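Local coordinates for protein peptidoglycan glycosyltransferase (Atopobium parvulum, PDB 4OVD) that belongs to the penicillin-binding proteins, with a dimerisation domain joined to a penicillin-binding transpeptidase domain, at residues Y156-L164 with A263-F271. Sequence-based numbering, arbitrary orientation.
Sequences YGNVGVQIL and AASYPLPDF
Gln162 CG lies anti to the backbone N (chi1 -165°), and the chain stays extended to CD (chi2 175°), which carries its amide from helix 161-164 to the backbone of Ser265. There the amide pairs with both the backbone N-H and the carbonyl of Ser265. Ser265 N donates to Gln162 OE1 at 3.0 Å, and Gln162 NE2 donates to Ser265 O at 3.0 Å. The second bond is nearly straight (161°), but NE2 lies above the carbonyl plane of Ser265. NE2 also donates to Ser281 O, so three hydrogen bonds fix the rotation of this buried amide. Pro269 CD packs 4.0 Å from Gln162 CB, and Leu268 CD2 lies 3.7 Å from Gln162 OE1. Val161 and Pro269 run past each other in opposite directions, with Val161 CG1 3.7 Å from Pro269 CG. Ile163 CD1 lies 3.5 Å from Ala263 O and 4.2 Å from Ala263 CB. At the more exposed end, Asn158 OD1 accepts a 3.3 Å bond from Phe271 N, although Phe271 is poorly ordered. The arrangement is a side-chain amide bonding both backbone groups of an edge-strand residue, here linking the dimerisation region to the transpeptidase sheet of a penicillin-binding protein.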
ATOM      1  N   TYR A 156       0.868  -0.616  24.774  1.00 70.17           N
ATOM      2  CA  TYR A 156       1.922   0.141  24.144  1.00 65.65           C
ATOM      3  C   TYR A 156       1.437   1.510  23.885  1.00 70.96           C
ATOM      4  O   TYR A 156       2.038   2.263  23.175  1.00 74.37           O
ATOM      5  CB  TYR A 156       2.369  -0.498  22.863  1.00 60.97           C
ATOM      6  CG  TYR A 156       3.082  -1.790  23.072  1.00 62.85           C
ATOM      7  CD1 TYR A 156       4.447  -1.837  23.218  1.00 62.19           C
ATOM      8  CD2 TYR A 156       2.395  -2.960  23.120  1.00 62.46           C
ATOM      9  CE1 TYR A 156       5.095  -3.023  23.412  1.00 65.24           C
ATOM     10  CE2 TYR A 156       3.034  -4.146  23.305  1.00 67.29           C
ATOM     11  CZ  TYR A 156       4.384  -4.169  23.461  1.00 66.75           C
ATOM     12  OH  TYR A 156       4.997  -5.365  23.648  1.00 71.12           O
ATOM     13  N   GLY A 157       0.331   1.830  24.504  1.00 72.53           N
ATOM     14  CA  GLY A 157      -0.296   3.135  24.375  1.00 76.73           C
ATOM     15  C   GLY A 157      -0.830   3.381  22.990  1.00 70.18           C
ATOM     16  O   GLY A 157      -1.544   2.541  22.459  1.00 84.94           O
ATOM     17  N   ASN A 158      -0.432   4.509  22.401  1.00 63.37           N
ATOM     18  CA  ASN A 158      -0.880   4.934  21.066  1.00 61.89           C
ATOM     19  C   ASN A 158      -0.243   4.262  19.882  1.00 57.12           C
ATOM     20  O   ASN A 158      -0.655   4.501  18.732  1.00 65.26           O
ATOM     21  CB  ASN A 158      -0.691   6.433  20.902  1.00 70.29           C
ATOM     22  CG  ASN A 158      -1.570   7.232  21.846  1.00 79.18           C
ATOM     23  OD1 ASN A 158      -2.700   6.833  22.170  1.00 80.21           O
ATOM     24  ND2 ASN A 158      -1.070   8.373  22.276  1.00 80.86           N
ATOM     25  N   VAL A 159       0.708   3.381  20.154  1.00 55.68           N
ATOM     26  CA  VAL A 159       1.419   2.697  19.095  1.00 54.19           C
ATOM     27  C   VAL A 159       0.534   1.661  18.421  1.00 52.23           C
ATOM     28  O   VAL A 159       0.129   0.689  19.023  1.00 54.95           O
ATOM     29  CB  VAL A 159       2.679   1.939  19.595  1.00 53.47           C
ATOM     30  CG1 VAL A 159       3.364   1.295  18.400  1.00 52.51           C
ATOM     31  CG2 VAL A 159       3.659   2.865  20.328  1.00 54.40           C
ATOM     32  N   GLY A 160       0.276   1.835  17.147  1.00 49.33           N
ATOM     33  CA  GLY A 160      -0.511   0.846  16.435  1.00 49.84           C
ATOM     34  C   GLY A 160      -1.991   0.914  16.707  1.00 50.78           C
ATOM     35  O   GLY A 160      -2.755   0.076  16.176  1.00 49.75           O
ATOM     36  N   VAL A 161      -2.424   1.925  17.463  1.00 46.03           N
ATOM     37  CA  VAL A 161      -3.843   1.999  17.795  1.00 50.15           C
ATOM     38  C   VAL A 161      -4.697   2.300  16.544  1.00 48.19           C
ATOM     39  O   VAL A 161      -5.897   1.978  16.485  1.00 48.45           O
ATOM     40  CB  VAL A 161      -4.120   2.998  18.921  1.00 60.51           C
ATOM     41  CG1 VAL A 161      -4.091   4.426  18.400  1.00 63.30           C
ATOM     42  CG2 VAL A 161      -5.480   2.718  19.518  1.00 73.82           C
ATOM     43  N   GLN A 162      -4.094   2.942  15.552  1.00 40.86           N
ATOM     44  CA  GLN A 162      -4.762   3.192  14.307  1.00 38.13           C
ATOM     45  C   GLN A 162      -5.165   1.863  13.648  1.00 41.45           C
ATOM     46  O   GLN A 162      -6.252   1.735  13.062  1.00 43.43           O
ATOM     47  CB  GLN A 162      -3.860   4.001  13.398  1.00 39.93           C
ATOM     48  CG  GLN A 162      -4.552   4.651  12.203  1.00 41.03           C
ATOM     49  CD  GLN A 162      -3.556   5.531  11.464  1.00 40.92           C
ATOM     50  OE1 GLN A 162      -2.556   5.039  11.029  1.00 42.97           O
ATOM     51  NE2 GLN A 162      -3.794   6.807  11.376  1.00 43.62           N
ATOM     52  N   ILE A 163      -4.307   0.862  13.748  1.00 37.48           N
ATOM     53  CA  ILE A 163      -4.578  -0.464  13.173  1.00 36.36           C
ATOM     54  C   ILE A 163      -5.493  -1.178  14.133  1.00 39.76           C
ATOM     55  O   ILE A 163      -6.473  -1.776  13.746  1.00 36.83           O
ATOM     56  CB  ILE A 163      -3.272  -1.290  13.027  1.00 37.91           C
ATOM     57  CG1 ILE A 163      -2.243  -0.599  12.128  1.00 41.67           C
ATOM     58  CG2 ILE A 163      -3.505  -2.685  12.493  1.00 41.76           C
ATOM     59  CD1 ILE A 163      -2.749  -0.158  10.783  1.00 45.51           C
ATOM     60  N   LEU A 164      -5.179  -1.128  15.413  1.00 39.03           N
ATOM     61  CA  LEU A 164      -6.007  -1.823  16.391  1.00 45.28           C
ATOM     62  C   LEU A 164      -7.456  -1.346  16.438  1.00 40.95           C
ATOM     63  O   LEU A 164      -8.372  -2.151  16.524  1.00 41.46           O
ATOM     64  CB  LEU A 164      -5.412  -1.700  17.799  1.00 44.11           C
ATOM     65  CG  LEU A 164      -4.039  -2.326  17.935  1.00 45.41           C
ATOM     66  CD1 LEU A 164      -3.331  -1.879  19.237  1.00 47.82           C
ATOM     67  CD2 LEU A 164      -4.217  -3.823  17.881  1.00 47.46           C
ATOM     68  N   ALA A 263       2.152  -0.495   9.453  1.00 40.66           N
ATOM     69  CA  ALA A 263       1.428   0.381   8.571  1.00 37.74           C
ATOM     70  C   ALA A 263       0.872   1.555   9.323  1.00 35.81           C
ATOM     71  O   ALA A 263       0.341   1.413  10.454  1.00 34.97           O
ATOM     72  CB  ALA A 263       0.302  -0.398   7.879  1.00 37.43           C
ATOM     73  N   ALA A 264       0.964   2.727   8.719  1.00 38.85           N
ATOM     74  CA  ALA A 264       0.430   3.917   9.361  1.00 37.42           C
ATOM     75  C   ALA A 264       0.147   5.041   8.390  1.00 37.09           C
ATOM     76  O   ALA A 264       0.704   5.082   7.313  1.00 35.61           O
ATOM     77  CB  ALA A 264       1.398   4.390  10.440  1.00 41.54           C
ATOM     78  N   SER A 265      -0.777   5.908   8.781  1.00 34.27           N
ATOM     79  CA  SER A 265      -1.136   7.100   8.061  1.00 37.43           C
ATOM     80  C   SER A 265      -1.088   8.269   9.052  1.00 35.76           C
ATOM     81  O   SER A 265      -1.377   8.120  10.201  1.00 41.56           O
ATOM     82  CB  SER A 265      -2.576   6.974   7.498  1.00 40.04           C
ATOM     83  OG  SER A 265      -2.555   6.086   6.436  1.00 53.02           O
ATOM     84  N   TYR A 266      -0.757   9.431   8.560  1.00 38.78           N
ATOM     85  CA  TYR A 266      -0.662  10.631   9.328  1.00 38.88           C
ATOM     86  C   TYR A 266      -1.789  11.475   8.794  1.00 44.45           C
ATOM     87  O   TYR A 266      -1.913  11.600   7.565  1.00 44.42           O
ATOM     88  CB  TYR A 266       0.690  11.342   9.112  1.00 39.56           C
ATOM     89  CG  TYR A 266       0.865  12.579   9.945  1.00 44.24           C
ATOM     90  CD1 TYR A 266       0.268  13.766   9.578  1.00 47.76           C
ATOM     91  CD2 TYR A 266       1.634  12.573  11.107  1.00 51.21           C
ATOM     92  CE1 TYR A 266       0.394  14.903  10.361  1.00 54.23           C
ATOM     93  CE2 TYR A 266       1.764  13.715  11.890  1.00 49.49           C
ATOM     94  CZ  TYR A 266       1.132  14.863  11.514  1.00 52.58           C
ATOM     95  OH  TYR A 266       1.266  16.009  12.244  1.00 67.83           O
ATOM     96  N   PRO A 267      -2.572  12.124   9.692  1.00 46.82           N
ATOM     97  CA  PRO A 267      -2.443  12.135  11.159  1.00 49.70           C
ATOM     98  C   PRO A 267      -2.753  10.848  11.868  1.00 52.16           C
ATOM     99  O   PRO A 267      -3.626  10.065  11.433  1.00 48.06           O
ATOM    100  CB  PRO A 267      -3.442  13.233  11.632  1.00 54.38           C
ATOM    101  CG  PRO A 267      -4.158  13.715  10.429  1.00 55.76           C
ATOM    102  CD  PRO A 267      -3.438  13.204   9.192  1.00 55.06           C
ATOM    103  N   LEU A 268      -2.086  10.675  13.012  1.00 44.78           N
ATOM    104  CA  LEU A 268      -2.231   9.516  13.842  1.00 45.79           C
ATOM    105  C   LEU A 268      -3.119   9.917  14.986  1.00 49.38           C
ATOM    106  O   LEU A 268      -3.212  11.101  15.305  1.00 47.11           O
ATOM    107  CB  LEU A 268      -0.891   9.100  14.414  1.00 49.81           C
ATOM    108  CG  LEU A 268       0.101   8.400  13.494  1.00 50.86           C
ATOM    109  CD1 LEU A 268       1.531   8.456  14.040  1.00 51.47           C
ATOM    110  CD2 LEU A 268      -0.364   6.965  13.327  1.00 47.40           C
ATOM    111  N   PRO A 269      -3.815   8.961  15.580  1.00 46.29           N
ATOM    112  CA  PRO A 269      -4.661   9.363  16.718  1.00 57.26           C
ATOM    113  C   PRO A 269      -4.032   9.128  18.107  1.00 61.30           C
ATOM    114  O   PRO A 269      -3.096   8.347  18.235  1.00 65.50           O
ATOM    115  CB  PRO A 269      -5.804   8.392  16.618  1.00 50.02           C
ATOM    116  CG  PRO A 269      -5.152   7.146  16.154  1.00 52.79           C
ATOM    117  CD  PRO A 269      -4.018   7.560  15.236  1.00 50.79           C
ATOM    118  N   ASP A 270      -4.631   9.711  19.145  1.00 79.33           N
ATOM    119  CA  ASP A 270      -4.186   9.487  20.528  1.00 83.14           C
ATOM    120  C   ASP A 270      -5.345   9.585  21.518  1.00 91.70           C
ATOM    121  O   ASP A 270      -6.297  10.348  21.299  1.00 72.90           O
ATOM    122  CB  ASP A 270      -3.119  10.484  20.955  1.00 98.78           C
ATOM    123  CG  ASP A 270      -3.677  11.868  21.181  1.00102.64           C
ATOM    124  OD1 ASP A 270      -4.602  12.243  20.424  1.00 96.97           O
ATOM    125  OD2 ASP A 270      -3.179  12.573  22.099  1.00 80.01           O
ATOM    126  N   PHE A 271      -5.217   8.859  22.634  1.00108.74           N
ATOM    127  CA  PHE A 271      -6.235   8.842  23.687  1.00111.32           C
ATOM    128  C   PHE A 271      -7.521   8.308  23.072  1.00119.28           C
ATOM    129  O   PHE A 271      -7.512   7.855  21.925  1.00 97.71           O
ATOM    130  CB  PHE A 271      -6.453  10.243  24.273  1.00103.90           C
ATOM    131  CG  PHE A 271      -5.273  10.780  25.033  1.00100.10           C
ATOM    132  CD1 PHE A 271      -4.012  10.850  24.449  1.00110.78           C
ATOM    133  CD2 PHE A 271      -5.439  11.307  26.293  1.00 91.81           C
ATOM    134  CE1 PHE A 271      -2.925  11.369  25.142  1.00103.89           C
ATOM    135  CE2 PHE A 271      -4.365  11.838  26.986  1.00109.94           C
ATOM    136  CZ  PHE A 271      -3.104  11.868  26.413  1.00107.69           C
TER